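Local coordinates for protein acetone carboxylase alpha subunit (Xanthobacter autotrophicus Py2, PDB 5M45) that forms the alpha subunit of acetone carboxylase, a manganese-binding protein of the hydantoinase B/oxoprolinase family that assembles with beta and gamma subunits, at residues I110-M115 against V149-H155; I315-E321 against L332-S338; W340-N346 against P390-A396; Q349-T353 against V771-E776. One frame throughout, in Å; residues are numbered along the deposited sequence.

Contact 1: I110-M115 against V149-H155. With MN (manganese (II) ion), chain M.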
# COMPACT_ATOMS: atom_id res chain seq x y z
N ILE A 110 -16.01 8.63 -17.62
CA ILE A 110 -15.61 9.53 -16.50
C ILE A 110 -14.09 9.72 -16.50
O ILE A 110 -13.58 10.76 -16.06
CB ILE A 110 -16.14 9.03 -15.11
CG1 ILE A 110 -16.13 10.18 -14.08
CG2 ILE A 110 -15.35 7.83 -14.60
CD1 ILE A 110 -16.95 9.88 -12.85
N HIS A 111 -13.35 8.74 -17.01
CA HIS A 111 -11.89 8.79 -17.03
C HIS A 111 -11.29 9.66 -18.12
O HIS A 111 -10.07 9.91 -18.11
CB HIS A 111 -11.31 7.37 -17.00
CG HIS A 111 -11.71 6.62 -15.77
ND1 HIS A 111 -11.15 6.88 -14.53
CD2 HIS A 111 -12.66 5.69 -15.56
CE1 HIS A 111 -11.74 6.12 -13.63
NE2 HIS A 111 -12.65 5.38 -14.23
N VAL A 112 -12.11 10.18 -19.02
CA VAL A 112 -11.68 11.26 -19.93
C VAL A 112 -11.13 12.40 -19.04
O VAL A 112 -10.00 12.86 -19.23
CB VAL A 112 -12.83 11.74 -20.86
CG1 VAL A 112 -12.45 13.02 -21.58
CG2 VAL A 112 -13.22 10.66 -21.86
N GLY A 113 -11.92 12.79 -18.02
CA GLY A 113 -11.52 13.83 -17.06
C GLY A 113 -10.44 13.42 -16.08
O GLY A 113 -9.50 14.18 -15.86
N THR A 114 -10.54 12.22 -15.48
CA THR A 114 -9.52 11.78 -14.47
C THR A 114 -8.12 11.63 -15.08
O THR A 114 -7.14 12.08 -14.49
CB THR A 114 -9.89 10.48 -13.74
OG1 THR A 114 -9.87 9.40 -14.67
CG2 THR A 114 -11.26 10.57 -13.12
N MET A 115 -8.00 11.04 -16.25
CA MET A 115 -6.67 10.81 -16.89
C MET A 115 -6.06 12.15 -17.37
O MET A 115 -4.84 12.37 -17.26
CB MET A 115 -6.74 9.79 -18.03
CG MET A 115 -7.01 8.36 -17.54
SD MET A 115 -7.01 7.05 -18.82
CE MET A 115 -8.36 7.51 -19.87
N VAL A 149 -11.46 8.30 -9.53
CA VAL A 149 -12.66 7.82 -8.87
C VAL A 149 -12.33 6.96 -7.65
O VAL A 149 -12.81 7.23 -6.53
CB VAL A 149 -13.53 7.00 -9.86
CG1 VAL A 149 -14.71 6.38 -9.11
CG2 VAL A 149 -14.00 7.86 -11.01
N HIS A 150 -11.50 5.95 -7.86
CA HIS A 150 -11.10 5.02 -6.79
C HIS A 150 -9.91 4.19 -7.24
O HIS A 150 -9.62 4.15 -8.43
CB HIS A 150 -12.28 4.11 -6.31
CG HIS A 150 -12.86 3.20 -7.35
ND1 HIS A 150 -13.75 2.20 -7.03
CD2 HIS A 150 -12.69 3.11 -8.69
CE1 HIS A 150 -14.15 1.58 -8.13
NE2 HIS A 150 -13.52 2.11 -9.15
N PRO A 151 -9.20 3.54 -6.30
CA PRO A 151 -8.00 2.78 -6.69
C PRO A 151 -8.18 1.66 -7.74
O PRO A 151 -7.28 1.46 -8.56
CB PRO A 151 -7.48 2.23 -5.36
CG PRO A 151 -7.98 3.23 -4.33
CD PRO A 151 -9.35 3.61 -4.82
N CYS A 152 -9.34 1.01 -7.80
CA CYS A 152 -9.57 -0.03 -8.79
C CYS A 152 -9.63 0.41 -10.28
O CYS A 152 -9.60 -0.46 -11.18
CB CYS A 152 -10.77 -0.89 -8.43
SG CYS A 152 -10.40 -2.08 -7.12
N ASP A 153 -9.73 1.72 -10.55
CA ASP A 153 -9.63 2.20 -11.91
C ASP A 153 -8.16 2.58 -12.21
O ASP A 153 -7.70 3.66 -11.82
CB ASP A 153 -10.58 3.34 -12.18
CG ASP A 153 -12.03 2.90 -12.15
OD1 ASP A 153 -12.30 1.68 -12.34
OD2 ASP A 153 -12.93 3.75 -11.93
N ILE A 154 -7.46 1.69 -12.89
CA ILE A 154 -6.04 1.88 -13.15
C ILE A 154 -5.83 2.53 -14.53
O ILE A 154 -6.37 2.04 -15.55
CB ILE A 154 -5.27 0.54 -13.13
CG1 ILE A 154 -5.57 -0.28 -11.85
CG2 ILE A 154 -3.78 0.78 -13.32
CD1 ILE A 154 -5.10 0.37 -10.57
N HIS A 155 -5.04 3.61 -14.55
CA HIS A 155 -4.64 4.31 -15.78
C HIS A 155 -3.22 3.90 -16.26
O HIS A 155 -2.30 3.82 -15.44
CB HIS A 155 -4.60 5.84 -15.62
CG HIS A 155 -5.74 6.43 -14.87
ND1 HIS A 155 -5.62 7.63 -14.18
CD2 HIS A 155 -7.03 6.03 -14.72
CE1 HIS A 155 -6.79 7.93 -13.63
NE2 HIS A 155 -7.66 6.97 -13.93
MN MN M . -14.04 1.40 -11.30

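Contact 2: I315-E321 against L332-S338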
# COMPACT_ATOMS: atom_id res chain seq x y z
N ILE A 315 -25.58 10.63 7.09
CA ILE A 315 -26.32 10.83 5.87
C ILE A 315 -25.56 11.84 4.98
O ILE A 315 -25.20 12.96 5.44
CB ILE A 315 -27.75 11.37 6.15
CG1 ILE A 315 -28.54 10.39 7.02
CG2 ILE A 315 -28.50 11.67 4.84
CD1 ILE A 315 -29.90 10.87 7.47
N MET A 316 -25.35 11.45 3.72
CA MET A 316 -24.80 12.37 2.71
C MET A 316 -25.90 13.40 2.29
O MET A 316 -27.06 13.00 2.07
CB MET A 316 -24.35 11.57 1.47
CG MET A 316 -23.69 12.41 0.37
SD MET A 316 -24.80 13.39 -0.68
CE MET A 316 -25.43 12.12 -1.78
N HIS A 317 -25.50 14.66 2.16
CA HIS A 317 -26.32 15.79 1.71
C HIS A 317 -25.64 16.48 0.49
O HIS A 317 -24.46 16.87 0.57
CB HIS A 317 -26.46 16.78 2.87
CG HIS A 317 -27.28 17.99 2.59
ND1 HIS A 317 -26.94 19.24 3.09
CD2 HIS A 317 -28.42 18.17 1.88
CE1 HIS A 317 -27.82 20.13 2.67
NE2 HIS A 317 -28.72 19.51 1.93
N ALA A 318 -26.37 16.60 -0.63
CA ALA A 318 -25.88 17.26 -1.84
C ALA A 318 -26.95 18.17 -2.49
O ALA A 318 -27.62 17.76 -3.46
CB ALA A 318 -25.39 16.21 -2.86
N PRO A 319 -27.13 19.39 -1.95
CA PRO A 319 -28.01 20.34 -2.59
C PRO A 319 -27.28 21.01 -3.79
O PRO A 319 -26.07 21.19 -3.73
CB PRO A 319 -28.26 21.38 -1.48
CG PRO A 319 -26.99 21.40 -0.72
CD PRO A 319 -26.47 19.97 -0.76
N CYS A 320 -28.03 21.38 -4.83
CA CYS A 320 -27.48 22.04 -6.00
C CYS A 320 -28.38 23.20 -6.45
O CYS A 320 -29.61 23.00 -6.63
CB CYS A 320 -27.32 21.07 -7.17
SG CYS A 320 -26.65 21.89 -8.66
N GLU A 321 -27.78 24.38 -6.57
CA GLU A 321 -28.39 25.53 -7.24
C GLU A 321 -27.82 25.59 -8.66
O GLU A 321 -26.60 25.84 -8.86
CB GLU A 321 -28.12 26.84 -6.47
CG GLU A 321 -28.78 28.06 -7.12
CD GLU A 321 -28.58 29.36 -6.36
OE1 GLU A 321 -29.14 30.36 -6.86
OE2 GLU A 321 -27.84 29.44 -5.33
N LEU A 332 -23.24 25.35 -11.67
CA LEU A 332 -23.71 24.43 -10.65
C LEU A 332 -22.97 24.67 -9.33
O LEU A 332 -21.75 24.52 -9.28
CB LEU A 332 -23.54 23.00 -11.10
CG LEU A 332 -24.37 22.72 -12.37
CD1 LEU A 332 -23.49 22.73 -13.59
CD2 LEU A 332 -25.10 21.38 -12.29
N ASP A 333 -23.72 25.04 -8.28
CA ASP A 333 -23.17 25.47 -6.99
C ASP A 333 -23.70 24.52 -5.92
O ASP A 333 -24.92 24.39 -5.74
CB ASP A 333 -23.60 26.93 -6.74
CG ASP A 333 -22.99 27.53 -5.45
OD1 ASP A 333 -22.47 26.82 -4.58
OD2 ASP A 333 -23.02 28.78 -5.33
N PHE A 334 -22.78 23.86 -5.20
CA PHE A 334 -23.09 22.84 -4.18
C PHE A 334 -22.92 23.32 -2.71
O PHE A 334 -22.79 22.50 -1.80
CB PHE A 334 -22.32 21.55 -4.49
CG PHE A 334 -22.74 20.92 -5.80
CD1 PHE A 334 -22.20 21.35 -7.01
CD2 PHE A 334 -23.75 19.97 -5.83
CE1 PHE A 334 -22.64 20.80 -8.22
CE2 PHE A 334 -24.20 19.43 -7.03
CZ PHE A 334 -23.64 19.84 -8.23
N GLU A 335 -22.98 24.65 -2.49
CA GLU A 335 -23.11 25.24 -1.17
C GLU A 335 -24.15 24.52 -0.33
O GLU A 335 -25.28 24.35 -0.79
CB GLU A 335 -23.53 26.71 -1.29
CG GLU A 335 -23.85 27.48 0.04
CD GLU A 335 -22.59 28.09 0.68
OE1 GLU A 335 -22.62 28.68 1.79
OE2 GLU A 335 -21.53 27.96 0.07
N GLY A 336 -23.77 24.12 0.87
CA GLY A 336 -24.66 23.39 1.75
C GLY A 336 -24.40 21.90 1.90
O GLY A 336 -25.00 21.25 2.74
N SER A 337 -23.48 21.37 1.11
CA SER A 337 -23.18 19.93 1.13
C SER A 337 -22.49 19.52 2.44
O SER A 337 -21.84 20.34 3.11
CB SER A 337 -22.31 19.52 -0.08
OG SER A 337 -22.97 19.76 -1.32
N SER A 338 -22.62 18.24 2.77
CA SER A 338 -22.03 17.66 4.00
C SER A 338 -20.51 17.42 3.86
O SER A 338 -19.93 17.58 2.80
CB SER A 338 -22.80 16.39 4.42
OG SER A 338 -22.81 15.40 3.41

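Contact 3: W340-N346 against P390-A396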
# COMPACT_ATOMS: atom_id res chain seq x y z
N TRP A 340 -16.70 15.36 4.23
CA TRP A 340 -16.06 14.03 4.12
C TRP A 340 -16.23 13.24 5.42
O TRP A 340 -16.52 13.81 6.48
CB TRP A 340 -14.58 14.17 3.72
CG TRP A 340 -13.73 14.92 4.72
CD1 TRP A 340 -13.46 16.25 4.72
CD2 TRP A 340 -13.02 14.37 5.83
NE1 TRP A 340 -12.65 16.58 5.78
CE2 TRP A 340 -12.36 15.44 6.48
CE3 TRP A 340 -12.88 13.09 6.34
CZ2 TRP A 340 -11.54 15.26 7.60
CZ3 TRP A 340 -12.07 12.92 7.49
CH2 TRP A 340 -11.41 14.00 8.09
N GLY A 341 -16.06 11.93 5.36
CA GLY A 341 -16.17 11.10 6.58
C GLY A 341 -15.24 9.87 6.64
O GLY A 341 -14.45 9.61 5.69
N TRP A 342 -15.40 9.11 7.73
CA TRP A 342 -14.57 7.94 8.01
C TRP A 342 -15.26 6.68 7.44
O TRP A 342 -15.95 5.94 8.14
CB TRP A 342 -14.25 7.81 9.50
CG TRP A 342 -13.62 9.03 10.12
CD1 TRP A 342 -14.22 9.90 11.00
CD2 TRP A 342 -12.30 9.53 9.90
NE1 TRP A 342 -13.35 10.90 11.34
CE2 TRP A 342 -12.16 10.71 10.68
CE3 TRP A 342 -11.22 9.12 9.12
CZ2 TRP A 342 -10.98 11.45 10.72
CZ3 TRP A 342 -10.05 9.85 9.17
CH2 TRP A 342 -9.94 11.02 9.97
N HIS A 343 -15.09 6.53 6.13
CA HIS A 343 -15.74 5.51 5.30
C HIS A 343 -15.05 5.55 3.92
O HIS A 343 -14.10 6.32 3.74
CB HIS A 343 -17.25 5.77 5.23
CG HIS A 343 -17.62 7.17 4.86
ND1 HIS A 343 -17.28 7.74 3.66
CD2 HIS A 343 -18.31 8.13 5.54
CE1 HIS A 343 -17.72 8.99 3.60
NE2 HIS A 343 -18.34 9.25 4.74
N THR A 344 -15.55 4.76 2.97
CA THR A 344 -14.94 4.66 1.61
C THR A 344 -15.73 5.38 0.50
O THR A 344 -15.53 5.08 -0.69
CB THR A 344 -14.71 3.17 1.24
OG1 THR A 344 -15.94 2.44 1.26
CG2 THR A 344 -13.75 2.53 2.24
N TYR A 345 -16.52 6.39 0.86
CA TYR A 345 -17.50 7.06 -0.04
C TYR A 345 -17.11 8.51 -0.40
O TYR A 345 -17.89 9.21 -1.11
CB TYR A 345 -18.97 6.98 0.53
CG TYR A 345 -19.22 5.62 1.20
CD1 TYR A 345 -18.98 4.43 0.49
CD2 TYR A 345 -19.71 5.52 2.51
CE1 TYR A 345 -19.12 3.20 1.08
CE2 TYR A 345 -19.87 4.26 3.12
CZ TYR A 345 -19.58 3.11 2.41
OH TYR A 345 -19.68 1.87 3.01
N ASN A 346 -15.93 8.97 0.02
CA ASN A 346 -15.46 10.31 -0.29
C ASN A 346 -15.05 10.46 -1.77
O ASN A 346 -14.79 9.45 -2.46
CB ASN A 346 -14.27 10.65 0.62
CG ASN A 346 -14.61 10.48 2.09
OD1 ASN A 346 -15.37 11.27 2.64
ND2 ASN A 346 -14.10 9.42 2.72
N PRO A 390 -12.75 17.34 -0.66
CA PRO A 390 -12.23 17.24 0.71
C PRO A 390 -10.93 17.96 0.92
O PRO A 390 -10.16 18.16 -0.03
CB PRO A 390 -12.04 15.73 0.93
CG PRO A 390 -12.78 15.06 -0.18
CD PRO A 390 -12.80 16.01 -1.33
N ASP A 391 -10.66 18.29 2.17
CA ASP A 391 -9.45 19.03 2.59
C ASP A 391 -8.56 18.22 3.54
O ASP A 391 -7.83 18.81 4.38
CB ASP A 391 -9.89 20.37 3.22
CG ASP A 391 -10.76 20.18 4.49
OD1 ASP A 391 -11.23 19.08 4.80
OD2 ASP A 391 -10.95 21.16 5.24
N ASP A 392 -8.61 16.88 3.44
CA ASP A 392 -7.79 16.01 4.29
C ASP A 392 -7.21 14.84 3.51
O ASP A 392 -7.94 14.09 2.89
CB ASP A 392 -8.56 15.50 5.52
CG ASP A 392 -7.64 14.88 6.56
OD1 ASP A 392 -7.19 13.71 6.40
OD2 ASP A 392 -7.29 15.58 7.55
N ARG A 393 -5.90 14.68 3.61
CA ARG A 393 -5.16 13.70 2.82
C ARG A 393 -5.33 12.27 3.29
O ARG A 393 -4.76 11.39 2.68
CB ARG A 393 -3.66 14.06 2.77
CG ARG A 393 -2.89 13.96 4.07
CD ARG A 393 -1.46 14.45 3.87
NE ARG A 393 -0.64 14.37 5.08
CZ ARG A 393 -0.00 13.28 5.52
NH1 ARG A 393 0.71 13.35 6.63
NH2 ARG A 393 -0.07 12.12 4.90
N ARG A 394 -6.11 12.03 4.37
CA ARG A 394 -6.36 10.66 4.88
C ARG A 394 -7.61 9.98 4.36
O ARG A 394 -7.82 8.82 4.71
CB ARG A 394 -6.41 10.65 6.42
CG ARG A 394 -5.08 11.03 7.07
CD ARG A 394 -5.22 11.29 8.56
NE ARG A 394 -6.08 12.42 8.78
CZ ARG A 394 -6.57 12.80 9.95
NH1 ARG A 394 -6.30 12.13 11.07
NH2 ARG A 394 -7.37 13.85 10.00
N VAL A 395 -8.44 10.66 3.57
CA VAL A 395 -9.75 10.12 3.21
C VAL A 395 -9.61 8.84 2.34
O VAL A 395 -8.64 8.72 1.55
CB VAL A 395 -10.70 11.15 2.55
CG1 VAL A 395 -10.98 12.30 3.51
CG2 VAL A 395 -10.15 11.67 1.22
N ALA A 396 -10.58 7.94 2.50
CA ALA A 396 -10.69 6.74 1.66
C ALA A 396 -11.75 6.91 0.54
O ALA A 396 -12.72 7.69 0.68
CB ALA A 396 -11.03 5.54 2.52
O HOH W 1 -11.98 8.51 5.12

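Contact 4: Q349-T353 against V771-E776. With AE4 (3,6,9,12,15-pentaoxaheptadecan-1-ol), chain P.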
# COMPACT_ATOMS: atom_id res chain seq x y z
N GLN A 349 -12.83 16.89 -6.49
CA GLN A 349 -13.42 17.84 -7.44
C GLN A 349 -13.42 17.32 -8.89
O GLN A 349 -14.38 17.52 -9.62
CB GLN A 349 -12.79 19.25 -7.29
CG GLN A 349 -11.35 19.38 -7.79
CD GLN A 349 -10.87 20.84 -7.69
OE1 GLN A 349 -10.79 21.55 -8.67
NE2 GLN A 349 -10.57 21.27 -6.49
N VAL A 350 -12.36 16.65 -9.31
CA VAL A 350 -12.25 16.08 -10.65
C VAL A 350 -13.27 14.95 -10.91
O VAL A 350 -13.96 14.98 -11.94
CB VAL A 350 -10.81 15.55 -10.94
CG1 VAL A 350 -10.77 14.79 -12.25
CG2 VAL A 350 -9.78 16.69 -10.95
N SER A 351 -13.34 13.95 -10.03
CA SER A 351 -14.30 12.86 -10.24
C SER A 351 -15.76 13.37 -10.16
O SER A 351 -16.60 12.93 -10.93
CB SER A 351 -14.05 11.71 -9.26
OG SER A 351 -14.16 12.13 -7.89
N PHE A 352 -16.04 14.28 -9.22
CA PHE A 352 -17.37 14.83 -9.10
C PHE A 352 -17.82 15.59 -10.37
O PHE A 352 -18.91 15.32 -10.89
CB PHE A 352 -17.49 15.75 -7.87
CG PHE A 352 -18.91 16.23 -7.62
CD1 PHE A 352 -19.81 15.41 -6.96
CD2 PHE A 352 -19.31 17.46 -8.05
CE1 PHE A 352 -21.13 15.84 -6.74
CE2 PHE A 352 -20.63 17.91 -7.79
CZ PHE A 352 -21.54 17.09 -7.16
N THR A 353 -17.00 16.50 -10.86
CA THR A 353 -17.34 17.31 -12.05
C THR A 353 -17.28 16.50 -13.38
O THR A 353 -18.09 16.76 -14.32
CB THR A 353 -16.49 18.58 -12.14
OG1 THR A 353 -15.10 18.26 -12.26
CG2 THR A 353 -16.74 19.50 -10.93
N VAL A 771 -3.84 21.09 -8.99
CA VAL A 771 -4.44 21.80 -10.12
C VAL A 771 -5.88 22.18 -9.75
O VAL A 771 -6.63 21.34 -9.30
CB VAL A 771 -4.42 20.95 -11.42
CG1 VAL A 771 -4.84 21.80 -12.63
CG2 VAL A 771 -3.03 20.36 -11.63
N GLN A 772 -6.25 23.43 -10.00
CA GLN A 772 -7.57 23.91 -9.59
C GLN A 772 -8.53 23.86 -10.79
O GLN A 772 -8.21 24.39 -11.87
CB GLN A 772 -7.42 25.33 -9.06
CG GLN A 772 -8.64 25.83 -8.31
CD GLN A 772 -8.98 24.96 -7.11
OE1 GLN A 772 -10.13 24.51 -6.93
NE2 GLN A 772 -7.98 24.69 -6.29
N PHE A 773 -9.68 23.18 -10.64
CA PHE A 773 -10.67 23.05 -11.72
C PHE A 773 -12.03 23.71 -11.41
O PHE A 773 -12.85 23.78 -12.31
CB PHE A 773 -10.91 21.57 -12.10
CG PHE A 773 -9.69 20.82 -12.51
CD1 PHE A 773 -9.25 20.82 -13.84
CD2 PHE A 773 -8.98 20.11 -11.59
CE1 PHE A 773 -8.09 20.13 -14.21
CE2 PHE A 773 -7.85 19.35 -11.97
CZ PHE A 773 -7.39 19.39 -13.27
N VAL A 774 -12.28 24.11 -10.16
CA VAL A 774 -13.57 24.62 -9.71
C VAL A 774 -13.36 25.84 -8.80
O VAL A 774 -12.25 26.08 -8.33
CB VAL A 774 -14.40 23.56 -8.94
CG1 VAL A 774 -14.54 22.27 -9.74
CG2 VAL A 774 -13.75 23.22 -7.59
N GLU A 775 -14.42 26.59 -8.54
CA GLU A 775 -14.44 27.60 -7.48
C GLU A 775 -14.71 26.86 -6.20
O GLU A 775 -15.51 25.93 -6.19
CB GLU A 775 -15.55 28.64 -7.72
CG GLU A 775 -15.34 29.48 -8.95
CD GLU A 775 -16.56 30.34 -9.28
OE1 GLU A 775 -17.19 30.91 -8.34
OE2 GLU A 775 -16.90 30.42 -10.49
N GLU A 776 -14.02 27.25 -5.11
CA GLU A 776 -14.13 26.52 -3.84
C GLU A 776 -14.23 27.37 -2.57
O GLU A 776 -14.61 28.52 -2.68
CB GLU A 776 -13.02 25.47 -3.72
CG GLU A 776 -11.64 26.03 -3.68
CD GLU A 776 -10.60 24.95 -3.54
OE1 GLU A 776 -9.60 25.25 -2.85
OE2 GLU A 776 -10.75 23.81 -4.07
OXT GLU A 776 -14.08 26.86 -1.42
C2 AE4 P . -13.73 31.37 -14.50
C3 AE4 P . -12.27 30.99 -14.73
O4 AE4 P . -12.12 30.41 -16.02
C5 AE4 P . -10.79 30.41 -16.56
C6 AE4 P . -10.60 29.23 -17.52
O7 AE4 P . -9.72 28.22 -16.98
C8 AE4 P . -10.33 27.47 -15.92
C9 AE4 P . -9.31 26.50 -15.35
C11 AE4 P . -10.37 24.33 -15.35
O10 AE4 P . -9.48 25.23 -16.00
C12 AE4 P . -11.29 23.72 -16.40
O13 AE4 P . -10.68 22.57 -16.99
C14 AE4 P . -11.64 21.66 -17.50
C15 AE4 P . -10.95 20.56 -18.30
O16 AE4 P . -10.28 19.69 -17.38
C17 AE4 P . -11.00 18.50 -17.07
C18 AE4 P . -10.07 17.62 -16.24
O19 AE4 P . -8.86 17.35 -16.98

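Contact 1: I110-M115 against V149-H155
His111, in the m rotamer near the N-terminal end of helix 111-124, reaches across to the start of strand 153-162. Its NE2 lies 2.8 Å from Asp153 OD2, at the edge of the ring, in a hydrogen bond weakened by its angle, while its ND1 pairs with Thr114 OG1 at 2.8 Å, one turn further along the helix; the p rotamer of Thr114 brings the hydroxyl there. The other carboxylate oxygen, Asp153 OD1, binds manganese at 2.0 Å. His150, p at chi1, supplies NE2 at 2.3 Å, and His175 on the adjacent strand 165-175 adds a third protein ligand, so His111 is a second-shell residue of the metal site. A type I turn from His150 to Asp153 brings the two ligands to the same ion. His155 is covered on one face by Met115 (m, t, m), whose CG sits 3.6 Å from the ring centroid in a CH-pi contact. At the apolar end Ile110 CG2 meets Val149 CG2 at 3.8 Å.

Contact 2: I315-E321 against L332-S338
Two pairs of hydrogen bonds tie segment 315-321 to segment 332-338, one at either end. Glu321 N donates to Asp333 O and Asp333 N to Glu321 O, both at 3.0 Å, making an antiparallel hydrogen-bonded pair. At the other end His317 N donates to Ser338 OG at 3.1 Å and Ser338 N to His317 O at 3.2 Å, so a serine hydroxyl replaces a backbone carbonyl as acceptor. Asp333 OD1 accepts from Glu335 N at 3.1 Å, an Asx turn, and its carboxylate also forms salt bridges with Arg381 and Arg727. These segments belong to the beta hairpin of strands 313-324 and 330-333 in a mixed sheet; past Asp333 the second strand gives way to a type II turn, Phe334 to Ser337. Gly336, with phi at 105°, suits that turn, and a CB there would press on Pro319 CG. Beside the turn, Pro319 CG rests 3.4 Å from Glu335 O. Cys320 packs CB against Phe334 CE2 at 3.5 Å, its SG lying 4.1 Å from the ring centroid in an oblique sulfur-aromatic contact, and SG also touches Leu332 CD2 at 4.0 Å. His317 NE2 is hydrogen-bonded to an aromatic side chain of the gamma subunit.

Contact 3: W340-N346 against P390-A396
Trp340, Ala396 and Asn346 carry nearly half of the contact between two loops, one leading into helix 349-361 and the other into helix 401-422. The Trp340 indole lies along segment 390-396: CE3 meets Val395 CG1 at 3.5 Å, CZ2 meets Asp392 CB at 3.6 Å, and NE1 makes a weak hydrogen bond to Asp391 OD1 at 3.0 Å. Ala396 nestles against the other loop, its CB 3.4 Å from His343 O. Asn346 joins the two backbones: ND2 donates to Ala396 O and to Gly341 O, both at 3.0 Å, while OD1 accepts from Gly341 N at 2.9 Å. A water accepts from Ala396 N at 3.0 Å and lies 2.8 Å from Gly341 O, probably adding a second bridge. Arg394, held by Asp392 in a salt bridge (NE to OD1 2.9 Å), turns one guanidinium face to Trp342 CH2, 3.8 Å from CZ. With neither loop in a sheet, the Asn346 amide and the water replace direct main-chain pairing for N and O of both Gly341 and Ala396.

Contact 4: Q349-T353 against V771-E776
The first turn of helix 349-361 meets the C-terminal tail, segment 771-776, which is irregular and bends at Phe773 (phi/psi -117/-12). The backbones stay well apart, with CA atoms 7.2 Å from each other both for Gln349 and Val774 and for Val350 and Phe773, so side chains span the gap. In the helix, Thr353 N donates to Gln349 O at 3.1 Å, and Thr353 OG1 donates to the same carbonyl at 2.8 Å. Gln349 makes the main link: its side chain extends from a p chi1 through a t chi2, and OE1 accepts a hydrogen bond from Phe773 N at 2.8 Å. The C-terminal tail is thereby pinned to helix 349-361, although more than 400 residues separate the segments in sequence. Beyond Val774 the tail runs beside strand 378-381 and the loop that follows it, where Glu775 makes backbone hydrogen bonds with Phe380 and Leu382. Apolar contacts flank the glutamine: Val350 CG2 lies 3.4 Å from Phe773 CE2, and Thr353 CG2 lies 3.7 Å from Val774 CG1. Phe773 also lines the pocket of the bound 3,6,9,12,15-pentaoxaheptadecan-1-ol, its CE1 3.8 Å from ligand atom C18, and packs on Ala117 and Lys120 of helix 111-124. At the chain terminus the Glu776 side chain hydrogen-bonds through OE2 to Asn389.

How the contacts relate
Contacts 1, 2 and 3 follow one another along the chain, whereas contact 4 crosses contact 3, since 349-353 lies between 340-346 and 390-396 and its partner is the C-terminal tail. Contacts 1 and 4, with centres about 15 Å apart, touch where Val350 and Ser351 pack against Ile110, Gly113, Thr114 and Val149; Gly113 and Phe773 both line the same ligand pocket. Contact 2 meets contact 4 through Phe334 and Phe352, their centres about 14 Å apart. Helix 349-361 thus lies between the antiparallel sheet that carries two manganese ligands and the mixed sheet of contact 2, while segment 340-346 of contact 3 connects 332-338 to 349-353 and its partner 390-396 comes later, before helix 401-422.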